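BDI_3064 protein (Parabacteroides distasonis ATCC 8503, PDB 5Z06) hydrolyses linear beta-1,2-glucan and beta-1,2-glucooligosaccharides of four or more glucose units, releasing sophorose from the non-reducing end. Local coordinates at residues 19-24 against 656-661; 311-316 against 660-665; 518-523 against 568-573; 563-568 against 621-626. All coordinates share one frame; numbering follows the deposited sequence.

How the interactions relate
Interactions 1 and 2 tie the beta-rich N-terminal part and the residues that follow it to the same late part of the chain, 656-665, with the contact centres about 17 Å apart. They share S660 and P661 and use the consecutive strands 658-659 and 663-664, the latter leading into helix 665-680. Interactions 3 and 4 lie within the sequence range that both of these enclose, about 25 to 31 Å away between centres. Their own centres are about 10 Å apart, both use helix 556-573, and the salt bridge E522-K565 connects them. The first pair thus fastens segments distant in sequence to the glycoamylase-like region, and the second packs that region internally.

Interaction 1 of 4, residues 19-24 against 656-661; sequences DYFYSQ and VNWVSP
Y22 and W658 cross obliquely and meet where the indole N-H points at the phenol oxygen: W658 NE1 donates to Y22 OH at 2.9 Å, with OH close to the indole plane. F21 approaches the same indole differently. Its CG, anti to the backbone N (chi1 174°), is carried to within 3.8 Å of W658 CD1. The two rings form an edge-to-face pair at 74°, the edge of W658 turned to the face of F21. V656 CG2 touches the same phenyl ring at F21 CE1, 3.7 Å away, and V656 O lies near the plane of that ring at its edge.

D19 and N657 reach for each other tip to tip. N657 ND2 donates to D19 OD1 at 3.0 Å, from above the carboxylate plane, and bonds K17 O as well; R37 forms a salt bridge to D19 OD2. One water links D19 O, F21 N and N657 O.

Y22 OH also bonds A594 O, so two bonds grip it. A phenylalanine in place of Y22 would probably leave W658 NE1 and A594 O without their shared partner. Where the loop leading into strand 23-28 meets the glycoamylase-like region, the contact is thus an aromatic cluster whose indole N-H is satisfied by the phenol oxygen, flanked by an amide-carboxylate pair.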
loop_
_atom_site.group_PDB
_atom_site.type_symbol
_atom_site.label_atom_id
_atom_site.label_comp_id
_atom_site.label_asym_id
_atom_site.label_seq_id
_atom_site.Cartn_x
_atom_site.Cartn_y
_atom_site.Cartn_z
ATOM N N ASP A 19 15.462 8.849 12.400
ATOM C CA ASP A 19 14.484 9.804 12.856
ATOM C C ASP A 19 13.090 9.422 12.373
ATOM O O ASP A 19 12.941 8.606 11.478
ATOM C CB ASP A 19 14.852 11.197 12.342
ATOM C CG ASP A 19 14.976 11.261 10.820
ATOM O OD1 ASP A 19 13.965 11.269 10.091
ATOM O OD2 ASP A 19 16.107 11.332 10.336
ATOM N N TYR A 20 12.083 10.052 12.970
ATOM C CA TYR A 20 10.713 9.626 12.825
ATOM C C TYR A 20 9.909 10.700 12.110
ATOM O O TYR A 20 9.725 11.823 12.604
ATOM C CB TYR A 20 10.079 9.290 14.173
ATOM C CG TYR A 20 8.713 8.672 13.987
ATOM C CD1 TYR A 20 8.558 7.533 13.188
ATOM C CD2 TYR A 20 7.566 9.243 14.547
ATOM C CE1 TYR A 20 7.311 6.974 12.972
ATOM C CE2 TYR A 20 6.318 8.663 14.344
ATOM C CZ TYR A 20 6.207 7.529 13.541
ATOM O OH TYR A 20 5.009 6.926 13.274
ATOM N N PHE A 21 9.429 10.336 10.936
ATOM C CA PHE A 21 8.834 11.282 10.062
ATOM C C PHE A 21 7.683 11.968 10.758
ATOM O O PHE A 21 7.590 13.175 10.719
ATOM C CB PHE A 21 8.357 10.645 8.741
ATOM C CG PHE A 21 7.623 11.619 7.903
ATOM C CD1 PHE A 21 8.307 12.460 7.065
ATOM C CD2 PHE A 21 6.265 11.775 8.045
ATOM C CE1 PHE A 21 7.643 13.424 6.333
ATOM C CE2 PHE A 21 5.591 12.743 7.324
ATOM C CZ PHE A 21 6.280 13.563 6.460
ATOM N N TYR A 22 6.847 11.188 11.423
ATOM C CA TYR A 22 5.630 11.702 12.048
ATOM C C TYR A 22 5.896 12.210 13.454
ATOM O O TYR A 22 5.252 11.791 14.411
ATOM C CB TYR A 22 4.589 10.604 12.097
ATOM C CG TYR A 22 4.131 10.186 10.734
ATOM C CD1 TYR A 22 3.242 10.968 10.014
ATOM C CD2 TYR A 22 4.593 9.017 10.158
ATOM C CE1 TYR A 22 2.810 10.583 8.755
ATOM C CE2 TYR A 22 4.174 8.638 8.903
ATOM C CZ TYR A 22 3.276 9.407 8.222
ATOM O OH TYR A 22 2.887 8.979 6.994
ATOM N N SER A 23 6.860 13.105 13.563
ATOM C CA SER A 23 7.143 13.770 14.801
ATOM C C SER A 23 7.688 15.131 14.486
ATOM O O SER A 23 8.105 15.430 13.365
ATOM C CB SER A 23 8.156 12.999 15.637
ATOM O OG SER A 23 9.391 12.929 14.974
ATOM N N GLN A 24 7.675 15.960 15.498
ATOM C CA GLN A 24 8.237 17.272 15.393
ATOM C C GLN A 24 9.056 17.449 16.660
ATOM O O GLN A 24 8.722 16.905 17.711
ATOM C CB GLN A 24 7.130 18.303 15.246
ATOM C CG GLN A 24 7.613 19.725 15.003
ATOM C CD GLN A 24 6.472 20.738 14.875
ATOM O OE1 GLN A 24 5.293 20.423 15.118
ATOM N NE2 GLN A 24 6.823 21.968 14.496
ATOM N N VAL A 656 12.925 12.752 2.859
ATOM C CA VAL A 656 12.306 13.089 4.129
ATOM C C VAL A 656 12.326 11.942 5.139
ATOM O O VAL A 656 11.765 12.068 6.238
ATOM C CB VAL A 656 10.854 13.595 3.925
ATOM C CG1 VAL A 656 10.823 14.706 2.899
ATOM C CG2 VAL A 656 9.910 12.484 3.519
ATOM N N ASN A 657 12.949 10.825 4.765
ATOM C CA ASN A 657 13.104 9.653 5.636
ATOM C C ASN A 657 11.750 9.057 6.064
ATOM O O ASN A 657 11.410 8.956 7.247
ATOM C CB ASN A 657 13.976 9.942 6.857
ATOM C CG ASN A 657 14.468 8.667 7.491
ATOM O OD1 ASN A 657 14.807 7.754 6.784
ATOM N ND2 ASN A 657 14.437 8.577 8.807
ATOM N N TRP A 658 11.004 8.660 5.040
ATOM C CA TRP A 658 9.664 8.129 5.158
ATOM C C TRP A 658 9.554 6.837 4.335
ATOM O O TRP A 658 10.117 6.713 3.259
ATOM C CB TRP A 658 8.676 9.170 4.643
ATOM C CG TRP A 658 7.268 8.718 4.656
ATOM C CD1 TRP A 658 6.375 8.822 5.675
ATOM C CD2 TRP A 658 6.590 8.062 3.592
ATOM N NE1 TRP A 658 5.168 8.282 5.308
ATOM C CE2 TRP A 658 5.272 7.814 4.029
ATOM C CE3 TRP A 658 6.964 7.671 2.307
ATOM C CZ2 TRP A 658 4.333 7.194 3.231
ATOM C CZ3 TRP A 658 6.041 7.056 1.519
ATOM C CH2 TRP A 658 4.732 6.823 1.982
ATOM N N VAL A 659 8.817 5.882 4.860
ATOM C CA VAL A 659 8.365 4.738 4.093
ATOM C C VAL A 659 6.905 4.495 4.423
ATOM O O VAL A 659 6.440 4.751 5.522
ATOM C CB VAL A 659 9.247 3.490 4.333
ATOM C CG1 VAL A 659 9.163 3.026 5.777
ATOM C CG2 VAL A 659 8.860 2.352 3.380
ATOM N N SER A 660 6.182 4.020 3.439
ATOM C CA SER A 660 4.778 3.786 3.582
ATOM C C SER A 660 4.521 2.749 4.651
ATOM O O SER A 660 5.240 1.748 4.731
ATOM C CB SER A 660 4.211 3.287 2.267
ATOM O OG SER A 660 2.864 3.024 2.421
ATOM N N PRO A 661 3.477 2.971 5.481
ATOM C CA PRO A 661 3.093 1.938 6.455
ATOM C C PRO A 661 2.224 0.831 5.877
ATOM O O PRO A 661 1.778 -0.013 6.625
ATOM C CB PRO A 661 2.307 2.730 7.500
ATOM C CG PRO A 661 1.723 3.884 6.734
ATOM C CD PRO A 661 2.598 4.150 5.543
HETATM O O HOH W 1 10.769 8.343 9.784
HETATM O O HOH W 2 11.697 11.910 9.053
#

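Interaction 2 of 4, residues 311-316 against 660-665; sequences RENIPG and SPLFMG
I314 O approaches the F663 ring obliquely, 3.8 Å from F663 CD2. Among the other flat groups, the carboxamide of N313 brings ND2 to 3.6 Å from L662 CD2, the two side chains crossing at a slant. The carboxylate of E312 has the M664 methyl beside it, CE lying 3.3 Å from OE2; these side chains run side by side and point the same way.

Underneath is a short antiparallel pairing of strands 313-314 and 663-664. I314 and F663 form a hydrogen-bonded pair, I314 N to F663 O at 2.9 Å and F663 N to I314 O at 2.7 Å, and their side chains share one face of the sheet. N313 and M664 form the adjacent non-hydrogen-bonded pair, with side chains on the other face, where the M664 chain bends at chi2 (74°) and brings SD against N313 CB at 3.8 Å. G665 N continues the pairing with a bond to E312 O, and a CB on G665 would run into R311 O. At the far end, P315 follows a cis peptide bond and sets its CD 3.3 Å from P661 O, while S660 OG accepts from L662 N in an ST turn.

The polar ends are held from outside: R76 makes a salt bridge to E312 OE2 and takes N313 ND2 on its carbonyl. In this buried setting the backbone bonds fix the two strands against each other, and R76 probably offsets the charge of E312 while joining one more loop to the pair.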
loop_
_atom_site.group_PDB
_atom_site.type_symbol
_atom_site.label_atom_id
_atom_site.label_comp_id
_atom_site.label_asym_id
_atom_site.label_seq_id
_atom_site.Cartn_x
_atom_site.Cartn_y
_atom_site.Cartn_z
ATOM N N ARG A 311 -7.851 -6.684 -0.792
ATOM C CA ARG A 311 -8.095 -5.545 0.013
ATOM C C ARG A 311 -7.516 -4.297 -0.634
ATOM O O ARG A 311 -6.537 -4.359 -1.362
ATOM C CB ARG A 311 -7.554 -5.790 1.423
ATOM C CG ARG A 311 -8.464 -6.768 2.127
ATOM C CD ARG A 311 -8.279 -6.819 3.605
ATOM N NE ARG A 311 -7.470 -7.959 3.932
ATOM C CZ ARG A 311 -7.803 -8.996 4.701
ATOM N NH1 ARG A 311 -8.959 -9.096 5.344
ATOM N NH2 ARG A 311 -6.900 -9.940 4.852
ATOM N N GLU A 312 -8.157 -3.171 -0.395
ATOM C CA GLU A 312 -7.641 -1.910 -0.868
ATOM C C GLU A 312 -6.204 -1.728 -0.411
ATOM O O GLU A 312 -5.348 -1.332 -1.187
ATOM C CB GLU A 312 -8.486 -0.761 -0.351
ATOM C CG GLU A 312 -7.916 0.636 -0.591
ATOM C CD GLU A 312 -7.863 1.087 -2.032
ATOM O OE1 GLU A 312 -7.953 0.255 -2.971
ATOM O OE2 GLU A 312 -7.738 2.326 -2.226
ATOM N N ASN A 313 -5.967 -1.991 0.861
ATOM C CA ASN A 313 -4.629 -1.873 1.420
ATOM C C ASN A 313 -4.573 -2.606 2.743
ATOM O O ASN A 313 -5.605 -2.827 3.373
ATOM C CB ASN A 313 -4.208 -0.396 1.618
ATOM C CG ASN A 313 -5.098 0.337 2.581
ATOM O OD1 ASN A 313 -6.232 0.684 2.242
ATOM N ND2 ASN A 313 -4.610 0.544 3.803
ATOM N N ILE A 314 -3.351 -2.950 3.137
ATOM C CA ILE A 314 -3.049 -3.594 4.418
ATOM C C ILE A 314 -1.888 -2.818 5.064
ATOM O O ILE A 314 -0.835 -2.627 4.415
ATOM C CB ILE A 314 -2.681 -5.082 4.213
ATOM C CG1 ILE A 314 -3.786 -5.796 3.394
ATOM C CG2 ILE A 314 -2.435 -5.783 5.548
ATOM C CD1 ILE A 314 -3.530 -7.285 3.153
ATOM N N PRO A 315 -2.060 -2.338 6.297
ATOM C CA PRO A 315 -3.287 -2.454 7.063
ATOM C C PRO A 315 -4.301 -1.422 6.615
ATOM O O PRO A 315 -3.974 -0.237 6.492
ATOM C CB PRO A 315 -2.837 -2.158 8.481
ATOM C CG PRO A 315 -1.676 -1.217 8.320
ATOM C CD PRO A 315 -0.997 -1.655 7.066
ATOM N N GLY A 316 -5.519 -1.875 6.359
ATOM C CA GLY A 316 -6.604 -0.991 5.943
ATOM C C GLY A 316 -7.918 -1.494 6.503
ATOM O O GLY A 316 -7.951 -2.025 7.617
ATOM N N SER A 660 6.182 4.020 3.439
ATOM C CA SER A 660 4.778 3.786 3.582
ATOM C C SER A 660 4.521 2.749 4.651
ATOM O O SER A 660 5.240 1.748 4.731
ATOM C CB SER A 660 4.211 3.287 2.267
ATOM O OG SER A 660 2.864 3.024 2.421
ATOM N N PRO A 661 3.477 2.971 5.481
ATOM C CA PRO A 661 3.093 1.938 6.455
ATOM C C PRO A 661 2.224 0.831 5.877
ATOM O O PRO A 661 1.778 -0.013 6.625
ATOM C CB PRO A 661 2.307 2.730 7.500
ATOM C CG PRO A 661 1.723 3.884 6.734
ATOM C CD PRO A 661 2.598 4.150 5.543
ATOM N N LEU A 662 1.998 0.805 4.561
ATOM C CA LEU A 662 1.035 -0.115 3.979
ATOM C C LEU A 662 1.562 -0.819 2.746
ATOM O O LEU A 662 2.565 -0.416 2.135
ATOM C CB LEU A 662 -0.302 0.611 3.657
ATOM C CG LEU A 662 -0.323 1.907 2.843
ATOM C CD1 LEU A 662 -0.017 1.679 1.374
ATOM C CD2 LEU A 662 -1.698 2.530 2.937
ATOM N N PHE A 663 0.842 -1.873 2.403
ATOM C CA PHE A 663 0.897 -2.474 1.107
ATOM C C PHE A 663 -0.419 -2.179 0.438
ATOM O O PHE A 663 -1.496 -2.279 1.055
ATOM C CB PHE A 663 1.081 -3.968 1.250
ATOM C CG PHE A 663 2.308 -4.322 1.997
ATOM C CD1 PHE A 663 3.524 -4.368 1.350
ATOM C CD2 PHE A 663 2.251 -4.550 3.365
ATOM C CE1 PHE A 663 4.673 -4.658 2.052
ATOM C CE2 PHE A 663 3.393 -4.856 4.067
ATOM C CZ PHE A 663 4.609 -4.906 3.415
ATOM N N MET A 664 -0.343 -1.883 -0.841
ATOM C CA MET A 664 -1.494 -1.371 -1.569
ATOM C C MET A 664 -1.921 -2.430 -2.566
ATOM O O MET A 664 -1.099 -2.943 -3.297
ATOM C CB MET A 664 -1.081 -0.095 -2.277
ATOM C CG MET A 664 -2.224 0.747 -2.753
ATOM S SD MET A 664 -3.066 1.597 -1.418
ATOM C CE MET A 664 -4.421 2.216 -2.414
ATOM N N GLY A 665 -3.215 -2.750 -2.573
ATOM C CA GLY A 665 -3.793 -3.730 -3.505
ATOM C C GLY A 665 -3.500 -3.407 -4.952
ATOM O O GLY A 665 -3.222 -4.311 -5.755
#

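Interaction 3 of 4, residues 518-523 against 568-573; sequences TYYGEN and QRYCIE
Y520 lies against the helix at R569, Y570 and E573. Its CB packs on R569 CB at 3.5 Å, and one ring face covers the R569-Y570 backbone, with Y570 N over the centre. The side chains of Y520 and R569 slide past each other in opposite directions, and the extended R569 chain takes the guanidinium to the Y520 backbone: NH1 donates to Y520 O at 2.6 Å, nearly along the C=O axis and in the guanidinium plane, though bent at the hydrogen (141°). Y520 OH sits at the edge of the Y570 ring, 3.2 Å from CD2, and a water links that hydroxyl to E573 OE2.

E522 crosses R569 at about a right angle; its OE2 makes its closer salt bridge to K565 and a longer one, 3.4 Å, to R569 NH1.

A type I' turn from Y519 to E522 closes the hairpin and turns Y520 toward the helix. An alanine at R569 would probably leave Y520 O without this donor and E522 OE2 without one of its cationic partners.

Packing of Y520 over the helix backbone, with the R569 hydrogen bond and the E522 charge beside it, docks the hairpin against the last turns of helix 556-573.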
loop_
_atom_site.group_PDB
_atom_site.type_symbol
_atom_site.label_atom_id
_atom_site.label_comp_id
_atom_site.label_asym_id
_atom_site.label_seq_id
_atom_site.Cartn_x
_atom_site.Cartn_y
_atom_site.Cartn_z
ATOM N N THR A 518 9.560 15.292 -27.536
ATOM C CA THR A 518 10.664 14.442 -27.135
ATOM C C THR A 518 11.046 14.752 -25.684
ATOM O O THR A 518 11.136 15.915 -25.292
ATOM C CB THR A 518 11.866 14.633 -28.066
ATOM O OG1 THR A 518 11.483 14.234 -29.382
ATOM C CG2 THR A 518 13.055 13.762 -27.641
ATOM N N TYR A 519 11.278 13.686 -24.914
ATOM C CA TYR A 519 11.680 13.761 -23.507
ATOM C C TYR A 519 12.809 12.795 -23.341
ATOM O O TYR A 519 12.671 11.613 -23.687
ATOM C CB TYR A 519 10.535 13.345 -22.585
ATOM C CG TYR A 519 9.265 14.070 -22.885
ATOM C CD1 TYR A 519 9.029 15.353 -22.384
ATOM C CD2 TYR A 519 8.314 13.496 -23.716
ATOM C CE1 TYR A 519 7.855 16.022 -22.680
ATOM C CE2 TYR A 519 7.140 14.154 -24.018
ATOM C CZ TYR A 519 6.915 15.403 -23.507
ATOM O OH TYR A 519 5.745 16.004 -23.842
ATOM N N TYR A 520 13.936 13.290 -22.842
ATOM C CA TYR A 520 15.098 12.449 -22.588
ATOM C C TYR A 520 15.402 11.647 -23.842
ATOM O O TYR A 520 15.701 10.448 -23.790
ATOM C CB TYR A 520 14.847 11.561 -21.359
ATOM C CG TYR A 520 14.341 12.413 -20.222
ATOM C CD1 TYR A 520 15.218 13.201 -19.485
ATOM C CD2 TYR A 520 12.990 12.509 -19.943
ATOM C CE1 TYR A 520 14.769 14.043 -18.495
ATOM C CE2 TYR A 520 12.541 13.338 -18.927
ATOM C CZ TYR A 520 13.443 14.113 -18.219
ATOM O OH TYR A 520 13.037 14.950 -17.213
ATOM N N GLY A 521 15.281 12.325 -24.987
ATOM C CA GLY A 521 15.629 11.731 -26.273
ATOM C C GLY A 521 14.649 10.754 -26.869
ATOM O O GLY A 521 14.893 10.262 -27.978
ATOM N N GLU A 522 13.555 10.477 -26.150
ATOM C CA GLU A 522 12.511 9.577 -26.602
ATOM C C GLU A 522 11.358 10.397 -27.114
ATOM O O GLU A 522 10.755 11.158 -26.356
ATOM C CB GLU A 522 12.014 8.697 -25.466
ATOM C CG GLU A 522 13.044 7.708 -24.958
ATOM C CD GLU A 522 13.430 6.676 -25.980
ATOM O OE1 GLU A 522 12.632 6.407 -26.891
ATOM O OE2 GLU A 522 14.538 6.119 -25.876
ATOM N N ASN A 523 11.053 10.227 -28.400
ATOM C CA ASN A 523 9.910 10.853 -28.973
ATOM C C ASN A 523 8.636 10.102 -28.639
ATOM O O ASN A 523 8.433 8.981 -29.090
ATOM C CB ASN A 523 10.002 10.959 -30.466
ATOM C CG ASN A 523 8.902 11.816 -30.984
ATOM O OD1 ASN A 523 7.823 11.324 -31.280
ATOM N ND2 ASN A 523 9.109 13.118 -30.939
ATOM N N GLN A 568 12.568 6.638 -16.047
ATOM C CA GLN A 568 13.882 6.311 -15.535
ATOM C C GLN A 568 14.866 7.447 -15.774
ATOM O O GLN A 568 15.676 7.766 -14.889
ATOM C CB GLN A 568 14.455 5.029 -16.135
ATOM C CG GLN A 568 15.737 4.591 -15.438
ATOM C CD GLN A 568 16.516 3.546 -16.187
ATOM O OE1 GLN A 568 16.534 3.539 -17.395
ATOM N NE2 GLN A 568 17.216 2.686 -15.457
ATOM N N ARG A 569 14.817 8.045 -16.955
ATOM C CA ARG A 569 15.815 9.078 -17.289
ATOM C C ARG A 569 15.634 10.355 -16.520
ATOM O O ARG A 569 16.612 11.023 -16.198
ATOM C CB ARG A 569 15.858 9.361 -18.773
ATOM C CG ARG A 569 16.479 8.186 -19.484
ATOM C CD ARG A 569 16.174 8.241 -20.942
ATOM N NE ARG A 569 16.677 7.042 -21.597
ATOM C CZ ARG A 569 16.762 6.900 -22.912
ATOM N NH1 ARG A 569 16.409 7.903 -23.711
ATOM N NH2 ARG A 569 17.219 5.766 -23.426
ATOM N N TYR A 570 14.384 10.685 -16.243
ATOM C CA TYR A 570 14.060 11.769 -15.338
ATOM C C TYR A 570 14.678 11.495 -13.967
ATOM O O TYR A 570 15.194 12.397 -13.300
ATOM C CB TYR A 570 12.554 11.893 -15.188
ATOM C CG TYR A 570 12.171 12.787 -14.050
ATOM C CD1 TYR A 570 12.050 12.284 -12.752
ATOM C CD2 TYR A 570 11.969 14.167 -14.248
ATOM C CE1 TYR A 570 11.722 13.109 -11.693
ATOM C CE2 TYR A 570 11.622 14.997 -13.186
ATOM C CZ TYR A 570 11.491 14.469 -11.908
ATOM O OH TYR A 570 11.168 15.296 -10.842
ATOM N N CYS A 571 14.544 10.252 -13.534
ATOM C CA CYS A 571 14.948 9.871 -12.193
ATOM C C CYS A 571 16.468 9.866 -12.105
ATOM O O CYS A 571 17.027 10.316 -11.114
ATOM C CB CYS A 571 14.343 8.527 -11.782
ATOM S SG CYS A 571 12.575 8.648 -11.500
ATOM N N ILE A 572 17.131 9.417 -13.162
ATOM C CA ILE A 572 18.582 9.441 -13.172
ATOM C C ILE A 572 19.021 10.911 -13.116
ATOM O O ILE A 572 19.799 11.320 -12.242
ATOM C CB ILE A 572 19.162 8.710 -14.379
ATOM C CG1 ILE A 572 18.784 7.213 -14.320
ATOM C CG2 ILE A 572 20.692 8.816 -14.398
ATOM C CD1 ILE A 572 18.916 6.516 -15.655
ATOM N N GLU A 573 18.465 11.695 -14.023
ATOM C CA GLU A 573 18.738 13.115 -14.063
ATOM C C GLU A 573 18.507 13.746 -12.701
ATOM O O GLU A 573 19.344 14.512 -12.245
ATOM C CB GLU A 573 17.913 13.785 -15.142
ATOM C CG GLU A 573 18.188 15.278 -15.277
ATOM C CD GLU A 573 17.778 15.797 -16.629
ATOM O OE1 GLU A 573 18.151 15.168 -17.639
ATOM O OE2 GLU A 573 17.058 16.802 -16.678
HETATM O O HOH W 3 14.670 16.388 -15.768
#

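Interaction 4 of 4, residues 563-568 against 621-626; sequences MAKINQ and PYTPDA
A564 and T623 make the central apolar contact, methyl to methyl: A564 CB lies 3.5 Å from T623 CG2. That methyl is placed by the first torsion of T623, which sets OG1 between the backbone N and the carbonyl carbon (chi1 55°) and leaves CG2 anti to the carbonyl carbon. T623 CG2 also rests on the K565 side chain, which it crosses at a slant, 3.9 Å from CG. From the residue before T623, Y622 CB reaches A564 CB at 4.2 Å.

One helical turn further on, a polar group packs on an apolar one. The Q568 chain is extended beyond CG and carries its carboxamide to the A626 methyl, with NE2 3.1 Å from A626 CB, a tight approach, and OE1 3.7 Å from the same carbon. The amide nitrogen finds its hydrogen-bond partner elsewhere, at E583 O.

Other polar bonds tie segment 621-626 to its surroundings. Y622 OH bonds I537 O and N560 ND2, and Y622 O bonds Q561 NE2, one turn before A564 on the same helix. W586 NE1 bonds A626 O. T623 stands at the N-cap position of helix 624-636, although its side chain makes no capping bond.

Small side chains at A564, T623 and A626 probably let the start of helix 624-636 come close to helix 556-573. The packing within this buried glycoamylase-like interface therefore rests on shape and van der Waals contact, with Q568 and Y622 holding their polar ends through residues around it.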
loop_
_atom_site.group_PDB
_atom_site.type_symbol
_atom_site.label_atom_id
_atom_site.label_comp_id
_atom_site.label_asym_id
_atom_site.label_seq_id
_atom_site.Cartn_x
_atom_site.Cartn_y
_atom_site.Cartn_z
ATOM N N MET A 563 7.626 5.678 -22.211
ATOM C CA MET A 563 7.252 6.264 -20.937
ATOM C C MET A 563 8.113 5.731 -19.777
ATOM O O MET A 563 8.585 6.499 -18.949
ATOM C CB MET A 563 5.775 6.082 -20.670
ATOM C CG MET A 563 4.930 6.870 -21.658
ATOM S SD MET A 563 3.176 6.597 -21.386
ATOM C CE MET A 563 2.485 7.720 -22.590
ATOM N N ALA A 564 8.334 4.426 -19.734
ATOM C CA ALA A 564 9.172 3.849 -18.707
ATOM C C ALA A 564 10.573 4.426 -18.775
ATOM O O ALA A 564 11.116 4.863 -17.764
ATOM C CB ALA A 564 9.207 2.339 -18.820
ATOM N N LYS A 565 11.156 4.445 -19.968
ATOM C CA LYS A 565 12.503 4.979 -20.128
ATOM C C LYS A 565 12.609 6.445 -19.767
ATOM O O LYS A 565 13.614 6.862 -19.226
ATOM C CB LYS A 565 12.968 4.792 -21.558
ATOM C CG LYS A 565 13.364 3.361 -21.867
ATOM C CD LYS A 565 13.465 3.155 -23.364
ATOM C CE LYS A 565 14.876 2.920 -23.846
ATOM N NZ LYS A 565 14.916 3.094 -25.323
ATOM N N ILE A 566 11.584 7.215 -20.129
ATOM C CA ILE A 566 11.509 8.630 -19.837
ATOM C C ILE A 566 11.512 8.816 -18.341
ATOM O O ILE A 566 12.203 9.665 -17.806
ATOM C CB ILE A 566 10.220 9.251 -20.434
ATOM C CG1 ILE A 566 10.391 9.538 -21.940
ATOM C CG2 ILE A 566 9.829 10.541 -19.735
ATOM C CD1 ILE A 566 9.096 9.708 -22.707
ATOM N N ASN A 567 10.679 8.022 -17.681
ATOM C CA ASN A 567 10.576 8.057 -16.251
ATOM C C ASN A 567 11.943 7.725 -15.617
ATOM O O ASN A 567 12.448 8.491 -14.778
ATOM C CB ASN A 567 9.427 7.121 -15.794
ATOM C CG ASN A 567 9.045 7.331 -14.351
ATOM O OD1 ASN A 567 9.915 7.286 -13.477
ATOM N ND2 ASN A 567 7.747 7.514 -14.086
ATOM N N GLN A 568 12.568 6.638 -16.047
ATOM C CA GLN A 568 13.882 6.311 -15.535
ATOM C C GLN A 568 14.866 7.447 -15.774
ATOM O O GLN A 568 15.676 7.766 -14.889
ATOM C CB GLN A 568 14.455 5.029 -16.135
ATOM C CG GLN A 568 15.737 4.591 -15.438
ATOM C CD GLN A 568 16.516 3.546 -16.187
ATOM O OE1 GLN A 568 16.534 3.539 -17.395
ATOM N NE2 GLN A 568 17.216 2.686 -15.457
ATOM N N PRO A 621 8.377 -5.687 -18.274
ATOM C CA PRO A 621 8.344 -6.105 -19.696
ATOM C C PRO A 621 8.851 -5.055 -20.648
ATOM O O PRO A 621 9.275 -5.389 -21.728
ATOM C CB PRO A 621 6.869 -6.360 -19.971
ATOM C CG PRO A 621 6.197 -6.350 -18.667
ATOM C CD PRO A 621 7.039 -5.606 -17.691
ATOM N N TYR A 622 8.762 -3.793 -20.235
ATOM C CA TYR A 622 9.225 -2.683 -21.009
ATOM C C TYR A 622 10.710 -2.422 -20.868
ATOM O O TYR A 622 11.392 -2.183 -21.846
ATOM C CB TYR A 622 8.507 -1.437 -20.568
ATOM C CG TYR A 622 7.022 -1.537 -20.632
ATOM C CD1 TYR A 622 6.363 -1.598 -21.860
ATOM C CD2 TYR A 622 6.257 -1.543 -19.476
ATOM C CE1 TYR A 622 4.990 -1.680 -21.920
ATOM C CE2 TYR A 622 4.886 -1.590 -19.535
ATOM C CZ TYR A 622 4.252 -1.660 -20.762
ATOM O OH TYR A 622 2.866 -1.688 -20.843
ATOM N N THR A 623 11.208 -2.440 -19.636
ATOM C CA THR A 623 12.570 -2.000 -19.353
ATOM C C THR A 623 13.172 -3.016 -18.393
ATOM O O THR A 623 13.406 -2.711 -17.227
ATOM C CB THR A 623 12.547 -0.596 -18.729
ATOM O OG1 THR A 623 11.688 -0.599 -17.572
ATOM C CG2 THR A 623 12.033 0.417 -19.725
ATOM N N PRO A 624 13.399 -4.244 -18.884
ATOM C CA PRO A 624 13.767 -5.309 -17.949
ATOM C C PRO A 624 15.032 -5.047 -17.160
ATOM O O PRO A 624 15.080 -5.321 -15.964
ATOM C CB PRO A 624 13.936 -6.554 -18.837
ATOM C CG PRO A 624 13.611 -6.157 -20.227
ATOM C CD PRO A 624 13.151 -4.734 -20.254
ATOM N N ASP A 625 16.047 -4.523 -17.828
ATOM C CA ASP A 625 17.309 -4.292 -17.182
ATOM C C ASP A 625 17.136 -3.186 -16.135
ATOM O O ASP A 625 17.551 -3.349 -15.008
ATOM C CB ASP A 625 18.377 -3.945 -18.216
ATOM C CG ASP A 625 19.739 -3.720 -17.595
ATOM O OD1 ASP A 625 20.219 -4.585 -16.819
ATOM O OD2 ASP A 625 20.324 -2.664 -17.899
ATOM N N ALA A 626 16.474 -2.095 -16.510
ATOM C CA ALA A 626 16.230 -0.987 -15.600
ATOM C C ALA A 626 15.372 -1.450 -14.403
ATOM O O ALA A 626 15.628 -1.080 -13.236
ATOM C CB ALA A 626 15.559 0.181 -16.342
#